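Local coordinates for putative outer membrane protein (LpxR) (Salmonella typhimurium, PDB 3FID) that probably acts as a lipid A deacylase, an outer-membrane beta-barrel enzyme that modifies lipopolysaccharide and carries bound zinc ions in this crystal, at residues R30-A35 with D283-I288; I59-G64 with R77-F82; W96-L101 with K146-L151; Y165-A170 with N197-L202. One frame throughout, in Å; residues are numbered along the deposited sequence.

Interaction 1. Residues R30-A35 with D283-I288. With ZN (zinc ion), chain G.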
# COMPACT_ATOMS: atom_id res chain seq x y z
N ARG A 30 -10.60 0.13 -13.64
CA ARG A 30 -10.88 1.02 -12.52
C ARG A 30 -9.69 1.91 -12.22
O ARG A 30 -8.59 1.69 -12.73
CB ARG A 30 -11.29 0.22 -11.28
CG ARG A 30 -12.70 -0.32 -11.47
CD ARG A 30 -13.42 -0.54 -10.21
NE ARG A 30 -13.57 0.63 -9.36
CZ ARG A 30 -14.58 1.50 -9.39
NH1 ARG A 30 -14.59 2.50 -8.53
NH2 ARG A 30 -15.57 1.39 -10.26
N GLY A 31 -9.91 2.92 -11.40
CA GLY A 31 -8.83 3.83 -11.10
C GLY A 31 -8.76 4.27 -9.67
O GLY A 31 -8.14 5.28 -9.41
N ASP A 32 -9.34 3.49 -8.74
CA ASP A 32 -9.52 3.90 -7.34
C ASP A 32 -8.25 4.47 -6.68
O ASP A 32 -8.32 5.49 -6.00
CB ASP A 32 -10.02 2.75 -6.47
CG ASP A 32 -11.39 2.25 -6.86
OD1 ASP A 32 -11.59 1.82 -8.02
OD2 ASP A 32 -12.25 2.22 -5.96
N TYR A 33 -7.13 3.75 -6.80
CA TYR A 33 -5.87 4.19 -6.21
C TYR A 33 -4.99 4.60 -7.37
O TYR A 33 -4.51 3.76 -8.13
CB TYR A 33 -5.25 3.05 -5.41
CG TYR A 33 -3.90 3.31 -4.78
CD1 TYR A 33 -2.98 2.26 -4.62
CD2 TYR A 33 -3.56 4.57 -4.30
CE1 TYR A 33 -1.72 2.48 -4.00
CE2 TYR A 33 -2.30 4.79 -3.67
CZ TYR A 33 -1.40 3.75 -3.53
OH TYR A 33 -0.17 4.00 -2.91
N THR A 34 -4.85 5.90 -7.54
CA THR A 34 -4.25 6.41 -8.78
C THR A 34 -2.72 6.65 -8.71
O THR A 34 -2.01 6.45 -9.71
CB THR A 34 -5.05 7.64 -9.37
OG1 THR A 34 -4.62 7.87 -10.71
CG2 THR A 34 -4.87 8.91 -8.55
N ALA A 35 -2.20 7.05 -7.55
CA ALA A 35 -0.77 7.27 -7.42
C ALA A 35 -0.34 7.10 -5.98
O ALA A 35 -1.05 7.46 -5.05
CB ALA A 35 -0.38 8.70 -7.92
N ASP A 283 -15.90 -1.61 -7.81
CA ASP A 283 -15.47 -2.95 -8.19
C ASP A 283 -14.02 -3.11 -7.83
O ASP A 283 -13.41 -2.13 -7.35
CB ASP A 283 -15.70 -3.23 -9.67
CG ASP A 283 -16.11 -4.68 -9.93
OD1 ASP A 283 -15.69 -5.61 -9.16
OD2 ASP A 283 -16.86 -4.90 -10.92
N ASP A 284 -13.49 -4.32 -8.01
CA ASP A 284 -12.08 -4.62 -7.67
C ASP A 284 -11.20 -3.77 -8.56
O ASP A 284 -11.56 -3.49 -9.73
CB ASP A 284 -11.74 -6.10 -7.92
CG ASP A 284 -12.64 -7.08 -7.18
OD1 ASP A 284 -12.34 -8.28 -7.29
OD2 ASP A 284 -13.62 -6.69 -6.48
N TYR A 285 -10.03 -3.36 -8.02
CA TYR A 285 -9.09 -2.60 -8.80
C TYR A 285 -7.67 -3.12 -8.61
O TYR A 285 -7.32 -3.63 -7.54
CB TYR A 285 -9.18 -1.10 -8.47
CG TYR A 285 -8.84 -0.73 -7.04
CD1 TYR A 285 -9.85 -0.67 -6.07
CD2 TYR A 285 -7.54 -0.36 -6.67
CE1 TYR A 285 -9.58 -0.28 -4.76
CE2 TYR A 285 -7.24 0.04 -5.33
CZ TYR A 285 -8.27 0.08 -4.38
OH TYR A 285 -8.06 0.46 -3.06
N SER A 286 -6.87 -3.00 -9.65
CA SER A 286 -5.47 -3.49 -9.64
C SER A 286 -4.47 -2.34 -9.86
O SER A 286 -4.75 -1.34 -10.54
CB SER A 286 -5.25 -4.57 -10.71
OG SER A 286 -5.55 -4.06 -12.00
N TYR A 287 -3.29 -2.52 -9.28
CA TYR A 287 -2.23 -1.53 -9.43
C TYR A 287 -0.91 -2.21 -9.13
O TYR A 287 -0.87 -3.37 -8.66
CB TYR A 287 -2.46 -0.35 -8.46
CG TYR A 287 -2.43 -0.70 -6.98
CD1 TYR A 287 -3.55 -1.20 -6.32
CD2 TYR A 287 -1.26 -0.53 -6.24
CE1 TYR A 287 -3.49 -1.51 -4.94
CE2 TYR A 287 -1.19 -0.85 -4.88
CZ TYR A 287 -2.29 -1.32 -4.25
OH TYR A 287 -2.14 -1.60 -2.92
N ILE A 288 0.18 -1.50 -9.39
CA ILE A 288 1.50 -2.00 -9.02
C ILE A 288 2.20 -1.04 -8.11
O ILE A 288 1.85 0.13 -8.02
CB ILE A 288 2.40 -2.24 -10.24
CG1 ILE A 288 2.69 -0.92 -10.98
CG2 ILE A 288 1.79 -3.30 -11.17
CD1 ILE A 288 3.88 -0.97 -11.91
ZN ZN G . -3.31 7.03 -11.51
O HOH W 1 -6.81 0.21 -11.01
O HOH W 2 -13.52 -0.14 -5.23

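Interaction 2. Residues I59-G64 with R77-F82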
# COMPACT_ATOMS: atom_id res chain seq x y z
N ILE A 59 -2.99 9.02 -3.49
CA ILE A 59 -4.03 9.78 -4.21
C ILE A 59 -5.07 8.77 -4.72
O ILE A 59 -4.70 7.73 -5.29
CB ILE A 59 -3.42 10.56 -5.38
CG1 ILE A 59 -2.26 11.46 -4.87
CG2 ILE A 59 -4.51 11.44 -6.13
CD1 ILE A 59 -1.62 12.30 -5.99
N TYR A 60 -6.35 9.10 -4.48
CA TYR A 60 -7.49 8.23 -4.77
C TYR A 60 -8.43 8.99 -5.69
O TYR A 60 -8.49 10.22 -5.63
CB TYR A 60 -8.23 7.80 -3.48
CG TYR A 60 -7.27 7.03 -2.59
CD1 TYR A 60 -7.00 5.70 -2.85
CD2 TYR A 60 -6.58 7.66 -1.55
CE1 TYR A 60 -6.06 4.97 -2.08
CE2 TYR A 60 -5.65 6.95 -0.77
CZ TYR A 60 -5.40 5.61 -1.05
OH TYR A 60 -4.49 4.88 -0.32
N SER A 61 -9.12 8.24 -6.55
CA SER A 61 -9.75 8.83 -7.76
C SER A 61 -11.08 8.11 -8.08
O SER A 61 -11.21 6.91 -7.80
CB SER A 61 -8.79 8.69 -8.96
OG SER A 61 -9.36 9.25 -10.16
N PRO A 62 -12.07 8.85 -8.68
CA PRO A 62 -13.20 8.17 -9.34
C PRO A 62 -12.68 7.36 -10.53
O PRO A 62 -11.53 7.55 -10.96
CB PRO A 62 -14.09 9.32 -9.88
CG PRO A 62 -13.45 10.58 -9.50
CD PRO A 62 -12.14 10.31 -8.77
N SER A 63 -13.52 6.50 -11.10
CA SER A 63 -13.08 5.59 -12.15
C SER A 63 -13.73 5.95 -13.48
O SER A 63 -14.81 6.57 -13.49
CB SER A 63 -13.39 4.13 -11.77
OG SER A 63 -12.57 3.69 -10.70
N GLY A 64 -13.06 5.58 -14.56
CA GLY A 64 -13.60 5.74 -15.91
C GLY A 64 -14.02 7.15 -16.29
O GLY A 64 -13.26 8.12 -16.14
N ARG A 77 -16.19 6.89 -5.73
CA ARG A 77 -15.40 7.66 -4.78
C ARG A 77 -15.11 9.05 -5.34
O ARG A 77 -14.94 9.25 -6.55
CB ARG A 77 -14.12 6.91 -4.34
CG ARG A 77 -13.10 6.70 -5.40
CD ARG A 77 -12.23 5.46 -5.08
NE ARG A 77 -11.60 5.55 -3.78
CZ ARG A 77 -11.25 4.51 -3.03
NH1 ARG A 77 -11.51 3.25 -3.39
NH2 ARG A 77 -10.70 4.74 -1.85
N ALA A 78 -15.07 10.03 -4.44
CA ALA A 78 -14.60 11.37 -4.76
C ALA A 78 -13.08 11.34 -4.91
O ALA A 78 -12.43 10.45 -4.35
CB ALA A 78 -14.96 12.30 -3.61
N PHE A 79 -12.50 12.34 -5.58
CA PHE A 79 -11.06 12.59 -5.48
C PHE A 79 -10.67 12.81 -4.00
O PHE A 79 -11.39 13.49 -3.23
CB PHE A 79 -10.63 13.79 -6.36
CG PHE A 79 -10.47 13.45 -7.83
CD1 PHE A 79 -9.32 12.78 -8.29
CD2 PHE A 79 -11.44 13.81 -8.75
CE1 PHE A 79 -9.18 12.45 -9.66
CE2 PHE A 79 -11.32 13.52 -10.13
CZ PHE A 79 -10.20 12.84 -10.60
N SER A 80 -9.56 12.22 -3.58
CA SER A 80 -9.00 12.49 -2.25
C SER A 80 -7.49 12.20 -2.21
O SER A 80 -6.95 11.56 -3.11
CB SER A 80 -9.72 11.69 -1.14
OG SER A 80 -9.44 10.29 -1.25
N ALA A 81 -6.82 12.68 -1.18
CA ALA A 81 -5.44 12.26 -0.95
C ALA A 81 -5.14 12.13 0.54
O ALA A 81 -5.78 12.78 1.38
CB ALA A 81 -4.43 13.21 -1.65
N PHE A 82 -4.18 11.27 0.84
CA PHE A 82 -3.77 10.97 2.20
C PHE A 82 -2.27 11.26 2.26
O PHE A 82 -1.49 10.63 1.56
CB PHE A 82 -4.07 9.48 2.44
CG PHE A 82 -3.59 8.95 3.77
CD1 PHE A 82 -3.58 9.74 4.92
CD2 PHE A 82 -3.20 7.61 3.86
CE1 PHE A 82 -3.20 9.20 6.15
CE2 PHE A 82 -2.79 7.06 5.08
CZ PHE A 82 -2.79 7.87 6.23

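Interaction 3. Residues W96-L101 with K146-L151. With CXE (pentaethylene glycol monodecyl ether), chain M.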
# COMPACT_ATOMS: atom_id res chain seq x y z
N TRP A 96 9.96 -17.86 15.41
CA TRP A 96 8.64 -18.27 14.95
C TRP A 96 7.60 -17.14 14.98
O TRP A 96 6.45 -17.38 14.64
CB TRP A 96 8.13 -19.48 15.74
CG TRP A 96 8.11 -19.24 17.22
CD1 TRP A 96 9.13 -19.48 18.10
CD2 TRP A 96 7.02 -18.71 18.00
NE1 TRP A 96 8.75 -19.12 19.38
CE2 TRP A 96 7.46 -18.65 19.35
CE3 TRP A 96 5.71 -18.28 17.70
CZ2 TRP A 96 6.65 -18.17 20.39
CZ3 TRP A 96 4.90 -17.81 18.75
CH2 TRP A 96 5.38 -17.76 20.08
N LEU A 97 8.00 -15.92 15.37
CA LEU A 97 7.08 -14.78 15.47
C LEU A 97 7.73 -13.48 14.99
O LEU A 97 8.83 -13.15 15.43
CB LEU A 97 6.61 -14.58 16.91
CG LEU A 97 5.32 -13.75 17.01
CD1 LEU A 97 4.11 -14.68 17.12
CD2 LEU A 97 5.34 -12.74 18.13
N ARG A 98 7.05 -12.77 14.09
CA ARG A 98 7.38 -11.38 13.79
C ARG A 98 6.23 -10.47 14.24
O ARG A 98 5.06 -10.81 14.07
CB ARG A 98 7.68 -11.19 12.30
CG ARG A 98 7.85 -9.71 11.87
CD ARG A 98 7.99 -9.55 10.37
NE ARG A 98 9.25 -10.09 9.84
CZ ARG A 98 10.44 -9.50 9.92
NH1 ARG A 98 11.50 -10.09 9.37
NH2 ARG A 98 10.59 -8.35 10.58
N TYR A 99 6.55 -9.32 14.84
CA TYR A 99 5.52 -8.30 15.08
C TYR A 99 5.96 -6.89 14.68
O TYR A 99 7.16 -6.58 14.59
CB TYR A 99 5.00 -8.35 16.53
CG TYR A 99 6.00 -7.83 17.53
CD1 TYR A 99 5.94 -6.51 17.97
CD2 TYR A 99 7.01 -8.66 18.02
CE1 TYR A 99 6.87 -6.01 18.89
CE2 TYR A 99 7.96 -8.17 18.93
CZ TYR A 99 7.88 -6.85 19.36
OH TYR A 99 8.79 -6.36 20.26
N ARG A 100 4.97 -6.03 14.46
CA ARG A 100 5.19 -4.65 14.07
C ARG A 100 4.21 -3.77 14.79
O ARG A 100 3.07 -4.16 15.02
CB ARG A 100 4.98 -4.47 12.57
CG ARG A 100 6.09 -5.03 11.76
CD ARG A 100 6.23 -4.23 10.50
NE ARG A 100 5.55 -4.90 9.43
CZ ARG A 100 4.90 -4.26 8.46
NH1 ARG A 100 4.82 -2.92 8.42
NH2 ARG A 100 4.31 -4.98 7.56
N LEU A 101 4.66 -2.57 15.16
CA LEU A 101 3.83 -1.62 15.89
C LEU A 101 4.18 -0.25 15.36
O LEU A 101 5.34 0.11 15.36
CB LEU A 101 4.14 -1.68 17.39
CG LEU A 101 3.60 -2.87 18.19
CD1 LEU A 101 4.25 -2.90 19.57
CD2 LEU A 101 2.09 -2.75 18.29
N LYS A 146 -1.11 1.22 14.25
CA LYS A 146 -0.99 0.04 13.39
C LYS A 146 -0.30 -1.10 14.11
O LYS A 146 0.65 -0.88 14.87
CB LYS A 146 -0.17 0.39 12.13
CG LYS A 146 -0.82 1.47 11.25
CD LYS A 146 0.04 1.78 10.06
CE LYS A 146 1.15 2.73 10.41
NZ LYS A 146 2.07 2.89 9.25
N GLY A 147 -0.73 -2.32 13.86
CA GLY A 147 -0.03 -3.45 14.46
C GLY A 147 -0.16 -4.66 13.57
O GLY A 147 -1.17 -4.80 12.87
N MET A 148 0.86 -5.52 13.60
CA MET A 148 0.81 -6.79 12.87
C MET A 148 1.50 -7.87 13.70
O MET A 148 2.51 -7.61 14.35
CB MET A 148 1.49 -6.65 11.51
CG MET A 148 1.37 -7.89 10.64
SD MET A 148 2.29 -7.72 9.12
CE MET A 148 3.76 -8.61 9.66
N VAL A 149 0.93 -9.07 13.69
CA VAL A 149 1.66 -10.25 14.15
C VAL A 149 1.58 -11.37 13.13
O VAL A 149 0.52 -11.63 12.57
CB VAL A 149 1.22 -10.73 15.56
CG1 VAL A 149 -0.23 -11.09 15.59
CG2 VAL A 149 2.07 -11.92 16.01
N SER A 150 2.71 -12.04 12.92
CA SER A 150 2.82 -13.09 11.93
C SER A 150 3.56 -14.25 12.56
O SER A 150 4.53 -14.04 13.27
CB SER A 150 3.64 -12.58 10.73
OG SER A 150 3.75 -13.58 9.73
N LEU A 151 3.07 -15.47 12.32
CA LEU A 151 3.86 -16.66 12.58
C LEU A 151 4.75 -16.88 11.37
O LEU A 151 4.40 -16.46 10.26
CB LEU A 151 2.96 -17.88 12.80
CG LEU A 151 1.98 -17.79 13.96
CD1 LEU A 151 1.00 -18.97 13.86
CD2 LEU A 151 2.70 -17.81 15.31
C1 CXE M . 4.20 -14.98 23.47
C2 CXE M . 2.79 -14.75 22.96
C3 CXE M . 2.53 -15.53 21.67
C4 CXE M . 1.68 -14.73 20.67
C5 CXE M . 0.98 -15.64 19.66
C6 CXE M . 0.53 -14.83 18.45
C7 CXE M . 0.13 -15.69 17.25
C8 CXE M . -0.68 -14.86 16.25
C9 CXE M . -0.72 -15.43 14.83
C10 CXE M . -2.13 -15.37 14.26
O11 CXE M . -2.13 -15.78 12.89
C12 CXE M . -3.30 -16.52 12.52
C13 CXE M . -4.08 -15.83 11.39
O14 CXE M . -4.59 -16.78 10.44
C15 CXE M . -5.19 -16.18 9.29
C16 CXE M . -5.00 -17.04 8.03
O17 CXE M . -6.16 -16.93 7.20
C18 CXE M . -5.91 -16.77 5.80
C19 CXE M . -7.22 -16.58 5.04
O20 CXE M . -7.25 -15.32 4.34
C21 CXE M . -8.51 -14.99 3.75
C22 CXE M . -8.30 -14.93 2.24
O23 CXE M . -9.47 -14.49 1.55
C24 CXE M . -9.52 -15.01 0.22
C25 CXE M . -10.85 -15.71 0.03
O26 CXE M . -10.85 -16.40 -1.20

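Interaction 4. Residues Y165-A170 with N197-L202. With CXE (pentaethylene glycol monodecyl ether), chain M.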
# COMPACT_ATOMS: atom_id res chain seq x y z
N TYR A 165 3.29 -17.62 6.04
CA TYR A 165 3.26 -16.58 7.06
C TYR A 165 1.84 -16.12 7.35
O TYR A 165 1.40 -15.11 6.79
CB TYR A 165 4.16 -15.39 6.64
CG TYR A 165 5.55 -15.83 6.23
CD1 TYR A 165 5.89 -16.03 4.90
CD2 TYR A 165 6.52 -16.09 7.20
CE1 TYR A 165 7.17 -16.46 4.54
CE2 TYR A 165 7.77 -16.52 6.85
CZ TYR A 165 8.09 -16.70 5.52
OH TYR A 165 9.34 -17.14 5.20
N PRO A 166 1.10 -16.88 8.19
CA PRO A 166 -0.22 -16.41 8.58
C PRO A 166 -0.07 -15.25 9.55
O PRO A 166 0.90 -15.22 10.37
CB PRO A 166 -0.86 -17.65 9.23
CG PRO A 166 0.27 -18.41 9.80
CD PRO A 166 1.44 -18.16 8.84
N GLU A 167 -0.97 -14.28 9.43
CA GLU A 167 -0.82 -12.99 10.10
C GLU A 167 -2.19 -12.38 10.45
O GLU A 167 -3.22 -12.67 9.80
CB GLU A 167 0.04 -12.02 9.25
CG GLU A 167 -0.55 -11.63 7.85
CD GLU A 167 -1.52 -10.47 7.92
OE1 GLU A 167 -1.49 -9.67 8.86
OE2 GLU A 167 -2.37 -10.37 6.94
N VAL A 168 -2.18 -11.57 11.51
CA VAL A 168 -3.29 -10.69 11.89
C VAL A 168 -2.79 -9.25 11.94
O VAL A 168 -1.68 -8.99 12.45
CB VAL A 168 -3.89 -11.09 13.28
CG1 VAL A 168 -5.07 -10.16 13.65
CG2 VAL A 168 -4.37 -12.53 13.24
N SER A 169 -3.57 -8.32 11.39
CA SER A 169 -3.22 -6.91 11.41
C SER A 169 -4.35 -6.09 11.96
O SER A 169 -5.51 -6.47 11.87
CB SER A 169 -2.91 -6.42 10.00
OG SER A 169 -1.65 -6.93 9.58
N ALA A 170 -4.01 -4.92 12.47
CA ALA A 170 -5.01 -4.03 13.03
C ALA A 170 -4.60 -2.58 12.82
O ALA A 170 -3.41 -2.21 13.01
CB ALA A 170 -5.21 -4.34 14.51
N ASN A 197 6.64 -9.23 5.63
CA ASN A 197 5.54 -9.04 4.67
C ASN A 197 4.50 -8.03 5.21
O ASN A 197 4.65 -7.50 6.32
CB ASN A 197 4.85 -10.38 4.35
CG ASN A 197 5.81 -11.42 3.82
OD1 ASN A 197 6.40 -11.27 2.75
ND2 ASN A 197 5.98 -12.49 4.59
N GLY A 198 3.43 -7.79 4.46
CA GLY A 198 2.38 -6.89 4.90
C GLY A 198 1.46 -6.48 3.76
O GLY A 198 1.84 -6.54 2.56
N PHE A 199 0.26 -6.03 4.15
CA PHE A 199 -0.80 -5.63 3.24
C PHE A 199 -1.34 -4.25 3.65
O PHE A 199 -1.21 -3.84 4.82
CB PHE A 199 -1.98 -6.59 3.34
CG PHE A 199 -1.61 -8.02 3.00
CD1 PHE A 199 -1.76 -8.50 1.69
CD2 PHE A 199 -1.12 -8.88 4.00
CE1 PHE A 199 -1.43 -9.83 1.38
CE2 PHE A 199 -0.82 -10.22 3.71
CZ PHE A 199 -0.96 -10.70 2.40
N GLY A 200 -1.96 -3.57 2.70
CA GLY A 200 -2.71 -2.35 3.02
C GLY A 200 -1.82 -1.34 3.70
O GLY A 200 -0.71 -1.04 3.20
N LEU A 201 -2.27 -0.82 4.84
CA LEU A 201 -1.48 0.20 5.55
C LEU A 201 -0.28 -0.41 6.30
O LEU A 201 0.52 0.31 6.91
CB LEU A 201 -2.40 0.99 6.50
CG LEU A 201 -3.45 1.86 5.78
CD1 LEU A 201 -4.51 2.39 6.78
CD2 LEU A 201 -2.86 3.00 4.99
N LEU A 202 -0.16 -1.74 6.26
CA LEU A 202 0.99 -2.42 6.84
C LEU A 202 1.97 -2.87 5.74
O LEU A 202 2.97 -3.52 6.02
CB LEU A 202 0.54 -3.63 7.71
CG LEU A 202 0.06 -3.49 9.17
CD1 LEU A 202 1.16 -3.02 10.14
CD2 LEU A 202 -1.20 -2.59 9.27
C1 CXE M . 4.20 -14.98 23.47
C2 CXE M . 2.79 -14.75 22.96
C3 CXE M . 2.53 -15.53 21.67
C4 CXE M . 1.68 -14.73 20.67
C5 CXE M . 0.98 -15.64 19.66
C6 CXE M . 0.53 -14.83 18.45
C7 CXE M . 0.13 -15.69 17.25
C8 CXE M . -0.68 -14.86 16.25
C9 CXE M . -0.72 -15.43 14.83
C10 CXE M . -2.13 -15.37 14.26
O11 CXE M . -2.13 -15.78 12.89
C12 CXE M . -3.30 -16.52 12.52
C13 CXE M . -4.08 -15.83 11.39
O14 CXE M . -4.59 -16.78 10.44
C15 CXE M . -5.19 -16.18 9.29
C16 CXE M . -5.00 -17.04 8.03
O17 CXE M . -6.16 -16.93 7.20
C18 CXE M . -5.91 -16.77 5.80
C19 CXE M . -7.22 -16.58 5.04
O20 CXE M . -7.25 -15.32 4.34
C21 CXE M . -8.51 -14.99 3.75
C22 CXE M . -8.30 -14.93 2.24
O23 CXE M . -9.47 -14.49 1.55
C24 CXE M . -9.52 -15.01 0.22
C25 CXE M . -10.85 -15.71 0.03
O26 CXE M . -10.85 -16.40 -1.20
O HOH W 3 -0.76 -6.68 6.89

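Interaction 1. Residues R30-A35 with D283-I288
Arg30 packs the carbons of its side chain against the carbonyl O atoms of Asp283 and Asp284, close to where the LpxR beta-barrel closes: strand 2-9 pairs with both strand 33-44 and strand 285-295, and the two segments meet at the beginnings of those strands. Arg30 CD is 3.3 Å from Asp283 O, and Arg30 CB rests 3.8 Å from Tyr285 CB. A bend at chi3 (58°) turns NE back toward Asp32, and the resulting salt bridge, Arg30 NE to Asp32 OD1 at 2.7 Å, uses the syn lone pair of that oxygen. The backbone N of Asp283 lies over one face of the guanidinium, offset toward its rim. Arginine suits this place because a long apolar stem packs while the charged end pairs with Asp32 of its own segment, whose OD2 also has Arg77 as a partner.

Asp32 CB sits over the centre of the Tyr285 ring, 3.5 Å from the centroid in a CH-pi contact, and the carboxylate lies almost parallel to that ring. A water donates to both Asp32 OD2 and Asp283 O, joining the segments where no direct polar contact does. Tyr285 in turn sends its OH to Glu278.

Tyr33 follows with CG anti to the backbone N (chi1 177°). Its edge meets the face of Tyr287 in a T-shaped stack, centroids 4.8 Å apart and planes at 84°, while its OH bonds to Asp58. Thr34 and Ala35 both face Ile59 in a classic beta bulge. Thr34 points away from segment 283-288 and chelates a zinc ion, which Asp10 also binds, through OG1 and through its backbone O, the latter 2.3 Å from the metal.

Interaction 2. Residues I59-G64 with R77-F82
Tyr60 and Ser80 form an antiparallel hydrogen-bonded pair where two neighbouring strands of the barrel wall, 49-60 and 80-94, give way to the loop joining them. Tyr60 N donates to Ser80 O at 2.9 Å, and Ser80 N to Tyr60 O at 3.1 Å. Tyr60 O also receives a CA-H...O contact from Phe79. Ile59 and Ala81 make the next, non-hydrogen-bonded pair, where the small alanine admits the branched chain beside it.

Past Tyr60 the regular pairing stops, but polar groups still find partners: the backbone of Ser61 bonds to that of Asp32, Ser63 N to Asp76, and Ser63 OG to Gly31 N. Ser61 holds its OG anti to the backbone N (chi1 180°), from where it donates to Pro62 O, 2.9 Å away, in the carbonyl plane and on a lone pair. Proline has no N-H to satisfy at this departure from the sheet, and its ring carbon is put to use: Pro62 CD lies over the centre of the Phe79 ring, 3.4 Å from the centroid, a CH-pi contact with the two side chains at about a right angle.

Arg77 passes its CG close to Ser61 O (3.1 Å) and brings NH2 to 4.0 Å from Tyr60 CD1, with guanidinium and ring planes 23° apart. NH1 makes salt bridges to Asp32 and Glu278, and NH2 binds a glycerol.

Around this corner, Ile59 bonds through its backbone to the bulge at Thr34 and Ala35 on strand 33-44, Thr233 of helix 232-235 packs on Tyr60 and Ser80, and helix 114-125 touches Ile59 and Phe79.

Interaction 3. Residues W96-L101 with K146-L151
Two neighbouring strands of the barrel wall, 97-108 and 140-157, meet here in antiparallel pairing, with Arg98 opposite Ser150 and Arg100 opposite Met148 as hydrogen-bonded pairs. Arg98 N donates to Ser150 O and Ser150 N returns to Arg98 O, both at 2.9 Å. CA-H...O contacts, such as Tyr99 CA to Met148 O at 3.2 Å, lie between these bonds.

Side chains alternate as in outer-membrane barrels, whose walls are apolar toward the membrane and polar toward the lumen. Leu97, Tyr99, Leu101, Val149 and Leu151 share the detergent-bearing face. Leu97 CD1 touches Val149 CG2 at 3.6 Å, and the decyl chain of a bound detergent runs past both, with Leu151 CG 3.7 Å from its C9. The edge of the Trp96 ring meets Leu151 CD2, CE3 being 3.9 Å away, and CXE C3 also lies near the plane of that ring; a large, mostly apolar indole suits a surface that meets detergent and probably lipid.

The other face carries Arg98, Arg100, Met148 and Ser150. Met148 extends with CG anti to the backbone N (chi1 -175°) and carries SD to 3.7 Å from Arg100 NH2, a polarisable, uncharged neighbour for a cation. That guanidinium is held by a salt bridge to Glu88 and by the backbone O atoms of Asn197 and Leu202, while Arg98 NH2 donates to Asn90 OD1 and His209 ND1.

Interaction 4. Residues Y165-A170 with N197-L202
Glu167 meets Phe199 because two torsions fold its chain: chi1 (63°) puts CG between the backbone N and the carbonyl carbon, and chi2 (85°) bends CD round. OE2 then lies 3.5 Å from Phe199 CD2, the carboxylate turned 30° from the ring plane. Ser169, with OG beside its own backbone N, donates to Glu167 OE1 at 2.8 Å, meeting it on the syn side. This bond helps to fix the rotation of the carboxylate. It may matter the more because Glu224 brings a carboxylate close to OE2, so a proton could be shared or retained between the two acids.

One water joins the strand to the loop: it donates to Ser169 OG at 2.8 Å and accepts from Phe199 N at 3.0 Å. Leu202 approaches the same hydroxyl, its CG 3.9 Å from Ser169 OG. At the other end Asn197 crosses Tyr165 at about a right angle, with ND2 3.6 Å from Tyr165 CD1. The amide is held by other partners, ND2 giving to Asn194 O and OD1 accepting from Lys218.

The loop is compact. Leu202 N donates to Phe199 O at 2.8 Å, and Gly198 has no CB to collide with Leu202 O. On the outer side of the strand, Val168 CG2 is 3.8 Å from C10 of the detergent. The contact fits an outer-membrane beta-barrel in which a loop folds into the lumen: apolar residues outward, polar ones such as glutamate and serine inward.

Interactions 3 and 4 are neighbours in the barrel wall: strand 140-157 pairs with 160-173, Gly147 N reaches Ala170 O, and one detergent molecule runs across both. Interactions 1 and 2 adjoin in the same way through strands 33-44 and 49-60, tied by a salt bridge, with Tyr33 packed on Tyr60. Centres of 2 and 3 are about 31 Å apart. Interaction 2 is the most buried; 4 is also buried, on the inner side of the wall, whereas 1 is partly so and 3 has its apolar face on the detergent-bearing outer surface. Backbone pairing carries 2 and 3; aromatic packing and water carry 1, whereas 4 joins wall to loop with few polar links. Zinc is bound directly only in 1.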